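Local coordinates for conserved hypothetical protein (Streptococcus pneumoniae, PDB 2GK4), which probably acts as a phosphopantothenate-cysteine ligase, joining cysteine to 4'-phosphopantothenate on the route to coenzyme A, at residues Val46-Lys52 with Asn62-Ile68; Asp96-Met102 with Val135-Thr141; Ile203-Lys207 with Leu222-Lys226. One frame throughout, in Å; residues are numbered along the deposited sequence.

How the interactions relate
Interactions 1 and 3 belong to the same eight-stranded mixed sheet, whereas interaction 2 lies in a separate two-stranded ribbon. Along the chain they follow in series. Interaction 1 joins strand 63-67, outermost at one end of the large sheet, to strand 45-50; interaction 3 packs helix 216-228 on strand 202-205, one strand in from the other end. Their centres are about 23 Å apart. Interaction 2, centred about 27 Å from interaction 1 and about 35 Å from interaction 3, lies across the chain's centre from interaction 3. The nucleotide-binding-type core thus holds two contacts, while the third belongs to an excursion that meets a second subunit.

Interaction 1. Residues Val46-Lys52 with Asn62-Ile68; sequences VCLITTK and NLSIREI
Val46-Thr50 and Leu63-Glu67 pair as parallel beta strands at one end of the main sheet, with strand 63-67 outermost and strand 45-50 lying between it and strand 5-9. Six backbone hydrogen bonds alternate across the pair, from Val46 N to Asn62 O at 2.9 Å through to Ile68 N to Thr50 O at 2.8 Å. All are nearly straight, with N-H...O angles of at least 162°. The axes diverge by only 19°.

The order 63-67, 45-50, 5-9, continued by 87-90 on the far side of 5-9, is that of a Rossmann-type sheet (3-2-1-4), but no helix lies in the link between the two strands paired here, where a plain loop carries the chain back.

On the face bearing Val46, Leu48 and Thr50, the CD1 methyl of Leu63 reaches over to its neighbours. With CG anti to the backbone N (chi1 177°), the leucine brings CD1 to 4.1 Å from Val46 CG1 and 4.0 Å from Leu48 CB, while Leu40 of helix 30-41 packs against both Val46 and Leu63. Farther along, Ile65 CG2 meets Thr50 CG2 at 3.6 Å, the two side chains crossing obliquely; the hydroxyl of Thr50 turns elsewhere, to Ser10.

Ile68 brings its CG1 to 3.4 Å from Thr50 O, the same oxygen that accepts its backbone N-H, and its side chain also packs on helix 71-81. Two waters link the segments. One donates to Val46 O, which thus has a second partner besides Ser64 N, and also binds Ser64 OG; the other bridges Lys52 N and Ile68 O, donating to the latter at 2.6 Å.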
loop_
_atom_site.group_PDB
_atom_site.type_symbol
_atom_site.label_atom_id
_atom_site.label_comp_id
_atom_site.label_asym_id
_atom_site.label_seq_id
_atom_site.Cartn_x
_atom_site.Cartn_y
_atom_site.Cartn_z
ATOM N N VAL A 46 -22.898 9.280 -12.507
ATOM C CA VAL A 46 -21.651 9.528 -11.759
ATOM C C VAL A 46 -20.510 8.762 -12.397
ATOM O O VAL A 46 -20.652 7.587 -12.721
ATOM C CB VAL A 46 -21.750 9.067 -10.278
ATOM C CG1 VAL A 46 -20.392 9.305 -9.537
ATOM C CG2 VAL A 46 -22.905 9.775 -9.558
ATOM N N CYS A 47 -19.363 9.417 -12.541
ATOM C CA CYS A 47 -18.148 8.725 -12.911
ATOM C C CYS A 47 -17.230 8.787 -11.695
ATOM O O CYS A 47 -16.919 9.892 -11.191
ATOM C CB CYS A 47 -17.501 9.394 -14.124
ATOM S SG CYS A 47 -15.804 8.764 -14.426
ATOM N N LEU A 48 -16.874 7.621 -11.166
ATOM C CA LEU A 48 -16.038 7.568 -9.963
ATOM C C LEU A 48 -14.615 7.187 -10.314
ATOM O O LEU A 48 -14.379 6.093 -10.848
ATOM C CB LEU A 48 -16.592 6.518 -8.977
ATOM C CG LEU A 48 -15.753 6.288 -7.712
ATOM C CD1 LEU A 48 -15.692 7.547 -6.825
ATOM C CD2 LEU A 48 -16.263 5.073 -6.900
ATOM N N ILE A 49 -13.679 8.086 -10.025
ATOM C CA ILE A 49 -12.264 7.787 -10.121
ATOM C C ILE A 49 -11.834 7.334 -8.736
ATOM O O ILE A 49 -12.019 8.058 -7.737
ATOM C CB ILE A 49 -11.464 9.035 -10.550
ATOM C CG1 ILE A 49 -12.025 9.587 -11.867
ATOM C CG2 ILE A 49 -9.947 8.729 -10.626
ATOM C CD1 ILE A 49 -12.093 8.568 -13.005
ATOM N N THR A 50 -11.294 6.128 -8.666
ATOM C CA THR A 50 -10.973 5.551 -7.377
ATOM C C THR A 50 -9.729 4.640 -7.463
ATOM O O THR A 50 -9.009 4.641 -8.470
ATOM C CB THR A 50 -12.270 4.893 -6.792
ATOM O OG1 THR A 50 -12.079 4.512 -5.423
ATOM C CG2 THR A 50 -12.708 3.681 -7.680
ATOM N N THR A 51 -9.459 3.901 -6.396
ATOM C CA THR A 51 -8.159 3.239 -6.234
ATOM C C THR A 51 -8.405 1.826 -5.725
ATOM O O THR A 51 -9.554 1.464 -5.367
ATOM C CB THR A 51 -7.189 4.075 -5.325
ATOM O OG1 THR A 51 -7.715 4.180 -3.979
ATOM C CG2 THR A 51 -7.021 5.458 -5.875
ATOM N N LYS A 52 -7.356 1.005 -5.790
ATOM C CA LYS A 52 -7.468 -0.412 -5.488
ATOM C C LYS A 52 -8.025 -0.718 -4.095
ATOM O O LYS A 52 -8.916 -1.557 -3.963
ATOM C CB LYS A 52 -6.115 -1.106 -5.707
ATOM C CG LYS A 52 -6.248 -2.601 -5.921
ATOM C CD LYS A 52 -7.049 -2.924 -7.196
ATOM C CE LYS A 52 -6.690 -4.308 -7.730
ATOM N NZ LYS A 52 -6.920 -4.444 -9.208
ATOM N N ASN A 62 -25.989 3.758 -13.733
ATOM C CA ASN A 62 -25.588 5.153 -13.965
ATOM C C ASN A 62 -24.209 5.462 -13.390
ATOM O O ASN A 62 -23.802 6.625 -13.344
ATOM C CB ASN A 62 -26.628 6.117 -13.419
ATOM C CG ASN A 62 -27.892 6.128 -14.253
ATOM O OD1 ASN A 62 -27.859 5.844 -15.466
ATOM N ND2 ASN A 62 -29.010 6.414 -13.614
ATOM N N LEU A 63 -23.513 4.415 -12.964
ATOM C CA LEU A 63 -22.159 4.545 -12.430
ATOM C C LEU A 63 -21.123 3.947 -13.373
ATOM O O LEU A 63 -21.274 2.800 -13.863
ATOM C CB LEU A 63 -22.076 3.869 -11.065
ATOM C CG LEU A 63 -20.710 3.851 -10.379
ATOM C CD1 LEU A 63 -20.305 5.279 -9.989
ATOM C CD2 LEU A 63 -20.768 2.889 -9.164
ATOM N N SER A 64 -20.063 4.724 -13.619
ATOM C CA SER A 64 -18.871 4.225 -14.290
ATOM C C SER A 64 -17.720 4.362 -13.304
ATOM O O SER A 64 -17.588 5.386 -12.626
ATOM C CB SER A 64 -18.526 5.060 -15.524
ATOM O OG SER A 64 -19.648 5.218 -16.365
ATOM N N ILE A 65 -16.896 3.332 -13.219
ATOM C CA ILE A 65 -15.760 3.364 -12.296
ATOM C C ILE A 65 -14.466 3.267 -13.089
ATOM O O ILE A 65 -14.358 2.455 -14.020
ATOM C CB ILE A 65 -15.867 2.235 -11.239
ATOM C CG1 ILE A 65 -17.125 2.406 -10.369
ATOM C CG2 ILE A 65 -14.585 2.136 -10.368
ATOM C CD1 ILE A 65 -17.281 1.313 -9.292
ATOM N N ARG A 66 -13.501 4.106 -12.733
ATOM C CA ARG A 66 -12.171 3.994 -13.284
ATOM C C ARG A 66 -11.193 3.871 -12.119
ATOM O O ARG A 66 -11.183 4.715 -11.222
ATOM C CB ARG A 66 -11.855 5.216 -14.133
ATOM C CG ARG A 66 -10.371 5.300 -14.538
ATOM C CD ARG A 66 -10.053 4.422 -15.751
ATOM N NE ARG A 66 -11.003 4.643 -16.849
ATOM C CZ ARG A 66 -10.818 4.256 -18.112
ATOM N NH1 ARG A 66 -9.707 3.625 -18.477
ATOM N NH2 ARG A 66 -11.749 4.508 -19.017
ATOM N N GLU A 67 -10.401 2.806 -12.111
ATOM C CA GLU A 67 -9.418 2.629 -11.071
ATOM C C GLU A 67 -8.081 3.206 -11.557
ATOM O O GLU A 67 -7.693 3.014 -12.723
ATOM C CB GLU A 67 -9.282 1.145 -10.714
ATOM C CG GLU A 67 -8.989 0.864 -9.273
ATOM C CD GLU A 67 -9.452 -0.533 -8.825
ATOM O OE1 GLU A 67 -9.067 -0.949 -7.714
ATOM O OE2 GLU A 67 -10.210 -1.210 -9.563
ATOM N N ILE A 68 -7.412 3.948 -10.686
ATOM C CA ILE A 68 -6.098 4.506 -10.987
ATOM C C ILE A 68 -5.141 4.088 -9.884
ATOM O O ILE A 68 -5.564 3.558 -8.846
ATOM C CB ILE A 68 -6.125 6.039 -11.098
ATOM C CG1 ILE A 68 -6.571 6.670 -9.764
ATOM C CG2 ILE A 68 -7.011 6.473 -12.284
ATOM C CD1 ILE A 68 -6.127 8.080 -9.594
HETATM O O HOH W 1 -21.332 7.134 -15.554
HETATM O O HOH W 2 -4.979 1.930 -6.863
#

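Interaction 2. Residues Asp96-Met102 with Val135-Thr141; sequences DYTPVYM and VLFLKKT
Val100 and Tyr101 both face Phe137, a classic beta bulge that breaks the register of this two-stranded antiparallel ribbon. Phe137 O takes a firm bond from Val100 N at 2.8 Å, the donor lying in the carbonyl plane, and a weak, longer one from Tyr101 N at 3.4 Å. Beyond the bulge the pairing resumes with an almost straight bond from Phe137 N to Tyr101 O. Before it, Thr98 and Lys139 form a hydrogen-bonded pair through both of their backbone groups. The strands twist strongly, their directions standing at 133°.

The ribbon is separate from the main sheet of the Rossmann-like core and helps to form the dimer: Val135-Leu138 pair antiparallel with a strand of the second subunit, so the sheet runs on across the interface. Tyr97 also sends its hydroxyl there, to Asp131 O of that subunit.

On one face Tyr101 and Phe137 lie together: CD1 of Phe137 comes up to the edge of the Tyr101 ring, near its plane, while Tyr101 O lies in plane at the edge of the Phe137 ring, and Phe117 stacks on Phe137. Between Thr98 and Val100 runs the aliphatic stem of Lys139. Its CG sits between the backbone N and the carbonyl carbon (chi1 71°), which brings it to 3.7 Å from Val100 CG2, the two side chains crossing at about a right angle, and 3.9 Å from Thr98 CG2. Apolar carbons continue elsewhere: Leu138 CB touches Tyr97 CB, and Leu136 CD1 meets Pro99 CB at 4.0 Å.

At the far end Thr141 N donates to Asp96 O at 3.0 Å, approaching from well above the carbonyl plane, 53° out of it, while Thr141 OG1 is bonded to Ser95 O.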
loop_
_atom_site.group_PDB
_atom_site.type_symbol
_atom_site.label_atom_id
_atom_site.label_comp_id
_atom_site.label_asym_id
_atom_site.label_seq_id
_atom_site.Cartn_x
_atom_site.Cartn_y
_atom_site.Cartn_z
ATOM N N ASP A 96 1.274 14.055 -1.844
ATOM C CA ASP A 96 2.014 15.298 -2.039
ATOM C C ASP A 96 3.420 15.084 -2.557
ATOM O O ASP A 96 4.034 16.034 -3.041
ATOM C CB ASP A 96 2.096 16.092 -0.750
ATOM C CG ASP A 96 0.838 16.862 -0.469
ATOM O OD1 ASP A 96 0.156 17.311 -1.425
ATOM O OD2 ASP A 96 0.535 17.033 0.724
ATOM N N TYR A 97 3.928 13.860 -2.391
ATOM C CA TYR A 97 5.292 13.504 -2.789
ATOM C C TYR A 97 5.355 12.170 -3.492
ATOM O O TYR A 97 4.599 11.234 -3.173
ATOM C CB TYR A 97 6.210 13.466 -1.544
ATOM C CG TYR A 97 6.337 14.840 -0.910
ATOM C CD1 TYR A 97 5.464 15.241 0.101
ATOM C CD2 TYR A 97 7.289 15.746 -1.359
ATOM C CE1 TYR A 97 5.539 16.534 0.660
ATOM C CE2 TYR A 97 7.375 17.036 -0.815
ATOM C CZ TYR A 97 6.499 17.422 0.191
ATOM O OH TYR A 97 6.604 18.699 0.752
ATOM N N THR A 98 6.338 12.053 -4.381
ATOM C CA THR A 98 6.583 10.822 -5.093
ATOM C C THR A 98 8.076 10.440 -5.068
ATOM O O THR A 98 8.945 11.317 -5.150
ATOM C CB THR A 98 6.025 10.945 -6.526
ATOM O OG1 THR A 98 5.993 9.653 -7.135
ATOM C CG2 THR A 98 6.811 11.991 -7.377
ATOM N N PRO A 99 8.379 9.131 -4.929
ATOM C CA PRO A 99 9.750 8.650 -4.849
ATOM C C PRO A 99 10.609 9.086 -6.029
ATOM O O PRO A 99 10.139 9.101 -7.181
ATOM C CB PRO A 99 9.581 7.122 -4.886
ATOM C CG PRO A 99 8.276 6.895 -4.234
ATOM C CD PRO A 99 7.411 8.013 -4.788
ATOM N N VAL A 100 11.865 9.449 -5.741
ATOM C CA VAL A 100 12.820 9.744 -6.791
ATOM C C VAL A 100 13.998 8.764 -6.730
ATOM O O VAL A 100 14.347 8.118 -7.733
ATOM C CB VAL A 100 13.331 11.211 -6.710
ATOM C CG1 VAL A 100 14.469 11.454 -7.731
ATOM C CG2 VAL A 100 12.185 12.182 -6.961
ATOM N N TYR A 101 14.567 8.611 -5.542
ATOM C CA TYR A 101 15.814 7.870 -5.390
ATOM C C TYR A 101 15.883 7.235 -4.020
ATOM O O TYR A 101 15.631 7.891 -3.013
ATOM C CB TYR A 101 16.987 8.823 -5.576
ATOM C CG TYR A 101 18.350 8.175 -5.599
ATOM C CD1 TYR A 101 19.257 8.403 -4.573
ATOM C CD2 TYR A 101 18.747 7.366 -6.666
ATOM C CE1 TYR A 101 20.545 7.828 -4.601
ATOM C CE2 TYR A 101 20.035 6.795 -6.704
ATOM C CZ TYR A 101 20.919 7.027 -5.659
ATOM O OH TYR A 101 22.204 6.484 -5.674
HETATM N N MSE A 102 16.225 5.951 -3.996
HETATM C CA MSE A 102 16.284 5.172 -2.767
HETATM C C MSE A 102 17.696 4.622 -2.631
HETATM O O MSE A 102 18.217 4.008 -3.561
HETATM C CB MSE A 102 15.288 4.012 -2.860
HETATM C CG MSE A 102 15.479 2.883 -1.854
HETATM SE SE MSE A 102 14.365 3.132 -0.312
HETATM C CE MSE A 102 15.361 4.060 0.599
ATOM N N VAL A 135 17.386 5.246 2.836
ATOM C CA VAL A 135 16.943 6.629 2.774
ATOM C C VAL A 135 16.278 6.856 1.432
ATOM O O VAL A 135 16.887 6.599 0.392
ATOM C CB VAL A 135 18.141 7.605 2.883
ATOM C CG1 VAL A 135 17.661 9.048 2.878
ATOM C CG2 VAL A 135 18.945 7.330 4.126
ATOM N N LEU A 136 15.043 7.328 1.464
ATOM C CA LEU A 136 14.278 7.607 0.241
ATOM C C LEU A 136 14.075 9.114 0.080
ATOM O O LEU A 136 13.592 9.769 1.010
ATOM C CB LEU A 136 12.913 6.872 0.288
ATOM C CG LEU A 136 11.937 7.203 -0.859
ATOM C CD1 LEU A 136 12.458 6.659 -2.172
ATOM C CD2 LEU A 136 10.515 6.674 -0.538
ATOM N N PHE A 137 14.441 9.644 -1.098
ATOM C CA PHE A 137 14.219 11.050 -1.448
ATOM C C PHE A 137 12.966 11.118 -2.295
ATOM O O PHE A 137 12.811 10.327 -3.231
ATOM C CB PHE A 137 15.423 11.608 -2.222
ATOM C CG PHE A 137 16.696 11.637 -1.395
ATOM C CD1 PHE A 137 17.511 10.503 -1.311
ATOM C CD2 PHE A 137 17.028 12.773 -0.646
ATOM C CE1 PHE A 137 18.675 10.499 -0.513
ATOM C CE2 PHE A 137 18.195 12.795 0.160
ATOM C CZ PHE A 137 19.009 11.661 0.229
ATOM N N LEU A 138 12.096 12.075 -1.980
ATOM C CA LEU A 138 10.832 12.230 -2.697
ATOM C C LEU A 138 10.704 13.676 -3.126
ATOM O O LEU A 138 11.131 14.588 -2.379
ATOM C CB LEU A 138 9.656 11.855 -1.804
ATOM C CG LEU A 138 9.633 10.451 -1.180
ATOM C CD1 LEU A 138 10.339 10.442 0.181
ATOM C CD2 LEU A 138 8.195 9.993 -1.060
ATOM N N LYS A 139 10.144 13.894 -4.314
ATOM C CA LYS A 139 9.857 15.289 -4.774
ATOM C C LYS A 139 8.343 15.569 -4.757
ATOM O O LYS A 139 7.544 14.636 -4.736
ATOM C CB LYS A 139 10.385 15.489 -6.192
ATOM C CG LYS A 139 9.591 14.747 -7.279
ATOM C CD LYS A 139 10.183 14.931 -8.687
ATOM C CE LYS A 139 9.221 14.425 -9.748
ATOM N NZ LYS A 139 9.885 14.514 -11.120
ATOM N N LYS A 140 7.953 16.848 -4.797
ATOM C CA LYS A 140 6.544 17.184 -4.967
ATOM C C LYS A 140 5.888 16.575 -6.202
ATOM O O LYS A 140 6.476 16.528 -7.318
ATOM C CB LYS A 140 6.341 18.695 -4.990
ATOM C CG LYS A 140 6.396 19.334 -3.630
ATOM C CD LYS A 140 5.899 20.776 -3.705
ATOM C CE LYS A 140 6.249 21.530 -2.431
ATOM N NZ LYS A 140 6.262 23.010 -2.638
ATOM N N THR A 141 4.648 16.129 -6.015
ATOM C CA THR A 141 3.827 15.684 -7.139
ATOM C C THR A 141 3.314 16.913 -7.899
ATOM O O THR A 141 3.339 18.029 -7.351
ATOM C CB THR A 141 2.626 14.885 -6.625
ATOM O OG1 THR A 141 2.063 15.591 -5.520
ATOM C CG2 THR A 141 3.090 13.491 -6.177
#

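Interaction 3. Residues Ile203-Lys207 with Leu222-Lys226; sequences IFVEK and LLLEK
Phe204 of strand 202-205, with Glu206 two residues on, meets Leu222, Leu223 and Lys226 of helix 216-228. This is a helix packed on the sheet in an alpha-beta-alpha sandwich, and its contact is made mainly through side chains, the axes of the short segments being 11.8 Å apart. They run in roughly the same direction.

The apolar part centres on the Phe204 ring. The CD2 methyl of Leu222 sits over one face, 3.5 Å from the ring centroid and only 10° off the normal, a CH-pi contact in which the two side chains approach from opposite directions. Leu222 has CG anti to its backbone N (chi1 -175°), an orientation that carries the isobutyl group out to the ring. Leu223 CG adds a contact with Phe204 CE2 at 4.0 Å, and Lys226 CD comes up to the ring's edge, 3.7 Å from Phe204 CD2. Val213 and Ile188 from the neighbouring strands also pack on this phenylalanine, which is buried.

The polar part is a salt bridge one turn along the helix from Leu222. The Lys226 chain slides past the ring and bends at its last two torsions, placing its ammonium group near the extended Glu206. Lys226 NZ donates to Glu206 OE2 at 3.0 Å, meeting that oxygen from above the carboxylate plane, 51° out of it.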
loop_
_atom_site.group_PDB
_atom_site.type_symbol
_atom_site.label_atom_id
_atom_site.label_comp_id
_atom_site.label_asym_id
_atom_site.label_seq_id
_atom_site.Cartn_x
_atom_site.Cartn_y
_atom_site.Cartn_z
ATOM N N ILE A 203 -17.292 20.938 8.141
ATOM C CA ILE A 203 -17.713 22.313 7.907
ATOM C C ILE A 203 -17.663 22.541 6.420
ATOM O O ILE A 203 -16.602 22.408 5.798
ATOM C CB ILE A 203 -16.801 23.307 8.639
ATOM C CG1 ILE A 203 -16.590 22.870 10.116
ATOM C CG2 ILE A 203 -17.305 24.763 8.476
ATOM C CD1 ILE A 203 -15.458 23.578 10.812
ATOM N N PHE A 204 -18.810 22.918 5.855
ATOM C CA PHE A 204 -18.912 23.264 4.438
ATOM C C PHE A 204 -18.483 24.723 4.332
ATOM O O PHE A 204 -19.208 25.626 4.775
ATOM C CB PHE A 204 -20.365 23.058 3.952
ATOM C CG PHE A 204 -20.700 21.631 3.615
ATOM C CD1 PHE A 204 -20.421 20.583 4.510
ATOM C CD2 PHE A 204 -21.343 21.336 2.408
ATOM C CE1 PHE A 204 -20.750 19.257 4.186
ATOM C CE2 PHE A 204 -21.695 20.026 2.078
ATOM C CZ PHE A 204 -21.412 18.986 2.963
ATOM N N VAL A 205 -17.260 24.917 3.850
ATOM C CA VAL A 205 -16.648 26.211 3.746
ATOM C C VAL A 205 -16.837 26.809 2.340
ATOM O O VAL A 205 -16.339 26.291 1.288
ATOM C CB VAL A 205 -15.129 26.164 4.146
ATOM C CG1 VAL A 205 -14.514 27.559 4.112
ATOM C CG2 VAL A 205 -14.963 25.590 5.556
ATOM N N GLU A 206 -17.534 27.934 2.330
ATOM C CA GLU A 206 -17.599 28.760 1.149
ATOM C C GLU A 206 -16.933 30.111 1.406
ATOM O O GLU A 206 -16.493 30.412 2.505
ATOM C CB GLU A 206 -19.057 28.924 0.719
ATOM C CG GLU A 206 -19.713 27.612 0.318
ATOM C CD GLU A 206 -21.218 27.731 0.189
ATOM O OE1 GLU A 206 -21.871 28.266 1.098
ATOM O OE2 GLU A 206 -21.780 27.270 -0.813
ATOM N N LYS A 207 -16.867 30.930 0.366
ATOM C CA LYS A 207 -16.165 32.194 0.425
ATOM C C LYS A 207 -16.646 33.054 1.593
ATOM O O LYS A 207 -15.844 33.541 2.380
ATOM C CB LYS A 207 -16.387 32.920 -0.893
ATOM C CG LYS A 207 -15.566 34.174 -1.054
ATOM C CD LYS A 207 -15.185 34.341 -2.521
ATOM C CE LYS A 207 -16.333 34.889 -3.361
ATOM N NZ LYS A 207 -15.808 35.858 -4.391
ATOM N N LEU A 222 -26.385 16.976 2.406
ATOM C CA LEU A 222 -26.136 18.389 2.153
ATOM C C LEU A 222 -25.481 18.605 0.782
ATOM O O LEU A 222 -25.872 19.508 0.025
ATOM C CB LEU A 222 -25.310 19.020 3.286
ATOM C CG LEU A 222 -25.100 20.543 3.162
ATOM C CD1 LEU A 222 -26.417 21.283 3.010
ATOM C CD2 LEU A 222 -24.314 21.087 4.358
ATOM N N LEU A 223 -24.496 17.784 0.433
ATOM C CA LEU A 223 -23.932 17.875 -0.905
ATOM C C LEU A 223 -25.024 17.650 -1.927
ATOM O O LEU A 223 -25.062 18.353 -2.926
ATOM C CB LEU A 223 -22.829 16.846 -1.136
ATOM C CG LEU A 223 -21.423 17.306 -0.800
ATOM C CD1 LEU A 223 -20.499 16.065 -0.746
ATOM C CD2 LEU A 223 -20.925 18.319 -1.836
ATOM N N LEU A 224 -25.916 16.684 -1.682
ATOM C CA LEU A 224 -27.024 16.465 -2.630
ATOM C C LEU A 224 -27.854 17.738 -2.808
ATOM O O LEU A 224 -28.154 18.146 -3.943
ATOM C CB LEU A 224 -27.880 15.241 -2.244
ATOM C CG LEU A 224 -29.129 14.984 -3.132
ATOM C CD1 LEU A 224 -28.738 14.688 -4.571
ATOM C CD2 LEU A 224 -29.965 13.808 -2.567
ATOM N N GLU A 225 -28.193 18.375 -1.690
ATOM C CA GLU A 225 -28.949 19.621 -1.696
ATOM C C GLU A 225 -28.232 20.729 -2.477
ATOM O O GLU A 225 -28.849 21.454 -3.259
ATOM C CB GLU A 225 -29.219 20.057 -0.247
ATOM C CG GLU A 225 -30.027 21.338 -0.098
ATOM C CD GLU A 225 -29.982 21.874 1.323
ATOM O OE1 GLU A 225 -30.456 21.156 2.221
ATOM O OE2 GLU A 225 -29.480 23.004 1.534
ATOM N N LYS A 226 -26.925 20.858 -2.262
ATOM C CA LYS A 226 -26.148 21.904 -2.910
ATOM C C LYS A 226 -26.050 21.658 -4.403
ATOM O O LYS A 226 -26.123 22.600 -5.217
ATOM C CB LYS A 226 -24.775 22.017 -2.255
ATOM C CG LYS A 226 -24.868 22.636 -0.856
ATOM C CD LYS A 226 -23.506 22.814 -0.239
ATOM C CE LYS A 226 -22.951 24.201 -0.516
ATOM N NZ LYS A 226 -23.844 25.298 -0.007
#